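Local coordinates for protein of unknown function, DUF964 (Geobacillus stearothermophilus, PDB 2OEQ), which is of unknown function but belongs to the YlbF/YmcA family of helical proteins, which is associated with control of the competence regulator ComK, at residues Q27-A41 and N83-M96. Residues are numbered along the deposited sequence; the frame is centred on the assembly and turned at random.
Sequences QLKRAYEDVRRDETA and NEKLARLMALEQQM
Leu89 is a knob in a hole formed by Leu28, Ala31, Tyr32 and Val35, where helix segments 27-37 and 84-96 of this helix bundle run antiparallel, 151° between their directions. Its CB lies 4.1 Å from Val35 CG1, and CG is about as near to the same methyl. CG stands anti to the backbone N (chi1 172°), which carries the fork of the side chain in among these four residues. There the two methyls part. CD2 packs against Val35 CG1. CD1 lies over one face of the Tyr32 ring in a CH-pi contact, 3.5 Å from the centroid, and also touches Leu28 CD1. In return, Leu28 is a knob among Leu89, Leu92, Glu93 and Met96. The Tyr32 hydroxyl end reaches Glu93 CG, and its ring meets Phe118 of the second subunit edge-to-face. A serine in place of Tyr32 would probably leave Leu89 CD1 without its aromatic face and open a gap towards that subunit. Near the turn, Lys85 bends back so that NZ makes a salt bridge with Asp38 OD1 (3.3 Å). The same carboxylate caps helix 39-60 through weak bonds from the backbone N of Thr40 and Ala41. One water ties the backbones together, donating to Ala31 O at 2.9 Å and to Lys85 O.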
loop_
_atom_site.group_PDB
_atom_site.type_symbol
_atom_site.label_atom_id
_atom_site.label_comp_id
_atom_site.label_asym_id
_atom_site.label_seq_id
_atom_site.Cartn_x
_atom_site.Cartn_y
_atom_site.Cartn_z
ATOM N N GLN C 27 -8.909 1.138 -27.415
ATOM C CA GLN C 27 -8.549 2.518 -27.711
ATOM C C GLN C 27 -7.082 2.627 -27.257
ATOM O O GLN C 27 -6.200 3.038 -28.024
ATOM C CB GLN C 27 -9.408 3.492 -26.909
ATOM C CG GLN C 27 -10.883 3.437 -27.242
ATOM C CD GLN C 27 -11.199 4.009 -28.607
ATOM O OE1 GLN C 27 -11.904 5.013 -28.721
ATOM N NE2 GLN C 27 -10.677 3.378 -29.651
ATOM N N LEU C 28 -6.830 2.228 -26.006
ATOM C CA LEU C 28 -5.489 2.264 -25.429
ATOM C C LEU C 28 -4.511 1.482 -26.242
ATOM O O LEU C 28 -3.502 2.003 -26.623
ATOM C CB LEU C 28 -5.483 1.725 -24.011
ATOM C CG LEU C 28 -4.190 2.081 -23.275
ATOM C CD1 LEU C 28 -3.901 3.570 -23.320
ATOM C CD2 LEU C 28 -4.354 1.651 -21.841
ATOM N N LYS C 29 -4.808 0.225 -26.511
ATOM C CA LYS C 29 -3.900 -0.567 -27.317
ATOM C C LYS C 29 -3.557 0.183 -28.604
ATOM O O LYS C 29 -2.394 0.300 -28.956
ATOM C CB LYS C 29 -4.481 -1.935 -27.643
ATOM C CG LYS C 29 -3.506 -2.752 -28.436
ATOM C CD LYS C 29 -4.029 -4.123 -28.771
ATOM C CE LYS C 29 -4.204 -4.978 -27.518
ATOM N NZ LYS C 29 -2.967 -5.270 -26.677
ATOM N N ARG C 30 -4.548 0.712 -29.309
ATOM C CA ARG C 30 -4.252 1.456 -30.528
ATOM C C ARG C 30 -3.487 2.742 -30.245
ATOM O O ARG C 30 -2.664 3.162 -31.051
ATOM C CB ARG C 30 -5.524 1.765 -31.308
ATOM C CG ARG C 30 -5.916 0.640 -32.235
ATOM C CD ARG C 30 -7.155 0.963 -33.063
ATOM N NE ARG C 30 -8.399 0.595 -32.386
ATOM C CZ ARG C 30 -9.255 1.464 -31.845
ATOM N NH1 ARG C 30 -9.016 2.783 -31.887
ATOM N NH2 ARG C 30 -10.361 1.012 -31.265
ATOM N N ALA C 31 -3.739 3.372 -29.100
ATOM C CA ALA C 31 -3.016 4.602 -28.777
ATOM C C ALA C 31 -1.529 4.283 -28.724
ATOM O O ALA C 31 -0.728 5.008 -29.299
ATOM C CB ALA C 31 -3.476 5.164 -27.469
ATOM N N TYR C 32 -1.173 3.191 -28.034
ATOM C CA TYR C 32 0.219 2.730 -27.942
ATOM C C TYR C 32 0.760 2.513 -29.362
ATOM O O TYR C 32 1.804 3.051 -29.729
ATOM C CB TYR C 32 0.314 1.416 -27.168
ATOM C CG TYR C 32 0.458 1.565 -25.673
ATOM C CD1 TYR C 32 -0.655 1.689 -24.851
ATOM C CD2 TYR C 32 1.716 1.562 -25.073
ATOM C CE1 TYR C 32 -0.520 1.800 -23.466
ATOM C CE2 TYR C 32 1.866 1.674 -23.695
ATOM C CZ TYR C 32 0.745 1.793 -22.895
ATOM O OH TYR C 32 0.886 1.895 -21.525
ATOM N N GLU C 33 0.018 1.741 -30.158
ATOM C CA GLU C 33 0.380 1.448 -31.547
ATOM C C GLU C 33 0.851 2.725 -32.272
ATOM O O GLU C 33 1.820 2.701 -33.030
ATOM C CB GLU C 33 -0.829 0.842 -32.284
ATOM C CG GLU C 33 -0.674 -0.612 -32.736
ATOM C CD GLU C 33 -0.424 -1.575 -31.589
ATOM O OE1 GLU C 33 0.718 -1.615 -31.073
ATOM O OE2 GLU C 33 -1.370 -2.293 -31.199
ATOM N N ASP C 34 0.149 3.831 -32.034
ATOM C CA ASP C 34 0.488 5.110 -32.648
ATOM C C ASP C 34 1.872 5.576 -32.249
ATOM O O ASP C 34 2.818 5.506 -33.014
ATOM C CB ASP C 34 -0.504 6.184 -32.218
ATOM C CG ASP C 34 -1.705 6.250 -33.106
ATOM O OD1 ASP C 34 -2.611 7.059 -32.804
ATOM O OD2 ASP C 34 -1.737 5.499 -34.101
ATOM N N VAL C 35 1.956 6.073 -31.029
ATOM C CA VAL C 35 3.195 6.572 -30.495
ATOM C C VAL C 35 4.328 5.572 -30.698
ATOM O O VAL C 35 5.491 5.905 -30.531
ATOM C CB VAL C 35 3.009 6.883 -29.018
ATOM C CG1 VAL C 35 2.072 5.858 -28.456
ATOM C CG2 VAL C 35 4.358 6.860 -28.271
ATOM N N ARG C 36 4.003 4.348 -31.075
ATOM C CA ARG C 36 5.047 3.355 -31.286
ATOM C C ARG C 36 5.548 3.329 -32.711
ATOM O O ARG C 36 6.677 2.926 -32.977
ATOM C CB ARG C 36 4.548 1.966 -30.917
ATOM C CG ARG C 36 5.493 0.875 -31.322
ATOM C CD ARG C 36 5.328 -0.346 -30.457
ATOM N NE ARG C 36 6.132 -1.434 -30.985
ATOM C CZ ARG C 36 5.954 -1.949 -32.196
ATOM N NH1 ARG C 36 6.732 -2.942 -32.620
ATOM N NH2 ARG C 36 4.984 -1.475 -32.977
ATOM N N ARG C 37 4.702 3.769 -33.628
ATOM C CA ARG C 37 5.041 3.770 -35.028
ATOM C C ARG C 37 5.394 5.154 -35.541
ATOM O O ARG C 37 5.720 5.304 -36.705
ATOM C CB ARG C 37 3.881 3.178 -35.813
ATOM C CG ARG C 37 3.537 1.757 -35.395
ATOM C CD ARG C 37 2.218 1.296 -35.996
ATOM N NE ARG C 37 2.113 1.648 -37.408
ATOM C CZ ARG C 37 1.777 2.856 -37.857
ATOM N NH1 ARG C 37 1.715 3.085 -39.163
ATOM N NH2 ARG C 37 1.488 3.833 -37.003
ATOM N N ASP C 38 5.321 6.169 -34.683
ATOM C CA ASP C 38 5.673 7.534 -35.081
ATOM C C ASP C 38 7.088 7.726 -34.575
ATOM O O ASP C 38 7.285 7.933 -33.390
ATOM C CB ASP C 38 4.752 8.567 -34.413
ATOM C CG ASP C 38 5.131 10.012 -34.750
ATOM O OD1 ASP C 38 4.634 10.930 -34.065
ATOM O OD2 ASP C 38 5.919 10.242 -35.692
ATOM N N GLU C 39 8.077 7.663 -35.454
ATOM C CA GLU C 39 9.444 7.811 -34.998
ATOM C C GLU C 39 9.647 8.993 -34.049
ATOM O O GLU C 39 10.464 8.914 -33.135
ATOM C CB GLU C 39 10.406 7.921 -36.183
ATOM C CG GLU C 39 11.869 7.906 -35.756
ATOM C CD GLU C 39 12.806 7.503 -36.873
ATOM O OE1 GLU C 39 12.668 6.367 -37.376
ATOM O OE2 GLU C 39 13.679 8.320 -37.242
ATOM N N THR C 40 8.897 10.074 -34.247
ATOM C CA THR C 40 9.024 11.263 -33.401
ATOM C C THR C 40 8.518 11.040 -31.974
ATOM O O THR C 40 9.267 11.175 -31.000
ATOM C CB THR C 40 8.245 12.440 -34.003
ATOM O OG1 THR C 40 7.850 12.115 -35.348
ATOM C CG2 THR C 40 9.103 13.702 -34.001
ATOM N N ALA C 41 7.237 10.704 -31.855
ATOM C CA ALA C 41 6.636 10.468 -30.549
ATOM C C ALA C 41 7.236 9.250 -29.852
ATOM O O ALA C 41 7.193 9.156 -28.631
ATOM C CB ALA C 41 5.117 10.304 -30.683
ATOM N N ASN C 83 3.557 16.787 -27.036
ATOM C CA ASN C 83 3.353 15.966 -28.218
ATOM C C ASN C 83 1.891 15.530 -28.303
ATOM O O ASN C 83 1.208 15.469 -27.292
ATOM C CB ASN C 83 4.276 14.757 -28.188
ATOM C CG ASN C 83 4.133 13.892 -29.422
ATOM O OD1 ASN C 83 3.300 12.990 -29.471
ATOM N ND2 ASN C 83 4.944 14.168 -30.435
ATOM N N GLU C 84 1.402 15.242 -29.505
ATOM C CA GLU C 84 0.022 14.847 -29.640
ATOM C C GLU C 84 -0.172 13.367 -29.408
ATOM O O GLU C 84 -0.896 12.982 -28.495
ATOM C CB GLU C 84 -0.519 15.243 -31.006
ATOM C CG GLU C 84 -1.254 16.566 -30.980
ATOM C CD GLU C 84 -1.683 17.027 -32.353
ATOM O OE1 GLU C 84 -2.368 16.253 -33.056
ATOM O OE2 GLU C 84 -1.340 18.170 -32.725
ATOM N N LYS C 85 0.467 12.535 -30.224
ATOM C CA LYS C 85 0.346 11.086 -30.079
ATOM C C LYS C 85 0.535 10.692 -28.609
ATOM O O LYS C 85 -0.323 10.039 -28.005
ATOM C CB LYS C 85 1.419 10.390 -30.909
ATOM C CG LYS C 85 1.441 10.755 -32.370
ATOM C CD LYS C 85 0.321 10.093 -33.120
ATOM C CE LYS C 85 0.586 10.144 -34.611
ATOM N NZ LYS C 85 1.863 9.452 -34.934
ATOM N N LEU C 86 1.674 11.097 -28.049
ATOM C CA LEU C 86 2.014 10.811 -26.672
ATOM C C LEU C 86 0.969 11.217 -25.664
ATOM O O LEU C 86 0.731 10.500 -24.699
ATOM C CB LEU C 86 3.321 11.477 -26.314
ATOM C CG LEU C 86 4.515 10.631 -26.715
ATOM C CD1 LEU C 86 5.776 11.440 -26.507
ATOM C CD2 LEU C 86 4.543 9.342 -25.878
ATOM N N ALA C 87 0.349 12.371 -25.869
ATOM C CA ALA C 87 -0.683 12.844 -24.952
ATOM C C ALA C 87 -1.860 11.887 -24.984
ATOM O O ALA C 87 -2.238 11.323 -23.968
ATOM C CB ALA C 87 -1.133 14.219 -25.347
ATOM N N ARG C 88 -2.448 11.709 -26.156
ATOM C CA ARG C 88 -3.569 10.801 -26.267
ATOM C C ARG C 88 -3.219 9.574 -25.405
ATOM O O ARG C 88 -3.937 9.210 -24.461
ATOM C CB ARG C 88 -3.765 10.408 -27.733
ATOM C CG ARG C 88 -4.915 9.466 -27.971
ATOM C CD ARG C 88 -5.109 9.175 -29.457
ATOM N NE ARG C 88 -6.097 8.118 -29.677
ATOM C CZ ARG C 88 -7.345 8.134 -29.199
ATOM N NH1 ARG C 88 -8.167 7.115 -29.452
ATOM N NH2 ARG C 88 -7.776 9.166 -28.468
ATOM N N LEU C 89 -2.092 8.960 -25.717
ATOM C CA LEU C 89 -1.671 7.795 -24.986
ATOM C C LEU C 89 -1.618 8.069 -23.485
ATOM O O LEU C 89 -2.348 7.459 -22.699
ATOM C CB LEU C 89 -0.313 7.358 -25.480
ATOM C CG LEU C 89 0.350 6.238 -24.677
ATOM C CD1 LEU C 89 -0.512 5.003 -24.700
ATOM C CD2 LEU C 89 1.724 5.919 -25.269
HETATM N N MSE C 90 -0.747 8.991 -23.095
HETATM C CA MSE C 90 -0.571 9.360 -21.695
HETATM C C MSE C 90 -1.895 9.533 -20.955
HETATM O O MSE C 90 -1.971 9.350 -19.746
HETATM C CB MSE C 90 0.240 10.657 -21.604
HETATM C CG MSE C 90 1.519 10.563 -20.795
HETATM SE SE MSE C 90 2.774 11.893 -21.390
HETATM C CE MSE C 90 3.858 10.739 -22.488
ATOM N N ALA C 91 -2.945 9.885 -21.672
ATOM C CA ALA C 91 -4.221 10.069 -21.023
ATOM C C ALA C 91 -4.943 8.737 -20.977
ATOM O O ALA C 91 -5.082 8.161 -19.895
ATOM C CB ALA C 91 -5.021 11.071 -21.757
ATOM N N LEU C 92 -5.407 8.236 -22.128
ATOM C CA LEU C 92 -6.085 6.943 -22.126
ATOM C C LEU C 92 -5.415 6.058 -21.070
ATOM O O LEU C 92 -6.066 5.444 -20.229
ATOM C CB LEU C 92 -5.957 6.264 -23.488
ATOM C CG LEU C 92 -6.699 6.941 -24.641
ATOM C CD1 LEU C 92 -6.849 5.999 -25.877
ATOM C CD2 LEU C 92 -8.065 7.359 -24.090
ATOM N N GLU C 93 -4.091 6.020 -21.131
ATOM C CA GLU C 93 -3.282 5.234 -20.222
ATOM C C GLU C 93 -3.640 5.480 -18.757
ATOM O O GLU C 93 -3.780 4.538 -17.974
ATOM C CB GLU C 93 -1.812 5.558 -20.466
ATOM C CG GLU C 93 -0.888 4.401 -20.202
ATOM C CD GLU C 93 -0.758 4.099 -18.733
ATOM O OE1 GLU C 93 -0.735 2.905 -18.368
ATOM O OE2 GLU C 93 -0.670 5.059 -17.940
ATOM N N GLN C 94 -3.794 6.741 -18.382
ATOM C CA GLN C 94 -4.106 7.068 -16.996
ATOM C C GLN C 94 -5.557 6.825 -16.629
ATOM O O GLN C 94 -5.864 6.389 -15.525
ATOM C CB GLN C 94 -3.758 8.517 -16.693
ATOM C CG GLN C 94 -3.108 8.697 -15.341
ATOM C CD GLN C 94 -3.042 10.151 -14.933
ATOM O OE1 GLN C 94 -4.076 10.782 -14.701
ATOM N NE2 GLN C 94 -1.826 10.696 -14.850
ATOM N N GLN C 95 -6.461 7.117 -17.544
ATOM C CA GLN C 95 -7.845 6.890 -17.241
ATOM C C GLN C 95 -8.085 5.392 -17.056
ATOM O O GLN C 95 -8.724 4.977 -16.092
ATOM C CB GLN C 95 -8.720 7.457 -18.349
ATOM C CG GLN C 95 -10.175 7.254 -18.092
ATOM C CD GLN C 95 -10.744 6.210 -18.990
ATOM O OE1 GLN C 95 -11.002 6.471 -20.161
ATOM N NE2 GLN C 95 -10.927 5.006 -18.467
HETATM N N MSE C 96 -7.550 4.585 -17.964
HETATM C CA MSE C 96 -7.715 3.135 -17.903
HETATM C C MSE C 96 -7.372 2.660 -16.517
HETATM O O MSE C 96 -8.095 1.862 -15.933
HETATM C CB MSE C 96 -6.778 2.423 -18.899
HETATM C CG MSE C 96 -6.941 0.905 -18.969
HETATM SE SE MSE C 96 -8.648 0.337 -19.759
HETATM C CE MSE C 96 -9.130 -0.891 -18.394
HETATM O O HOH W 1 -0.816 7.918 -29.180
#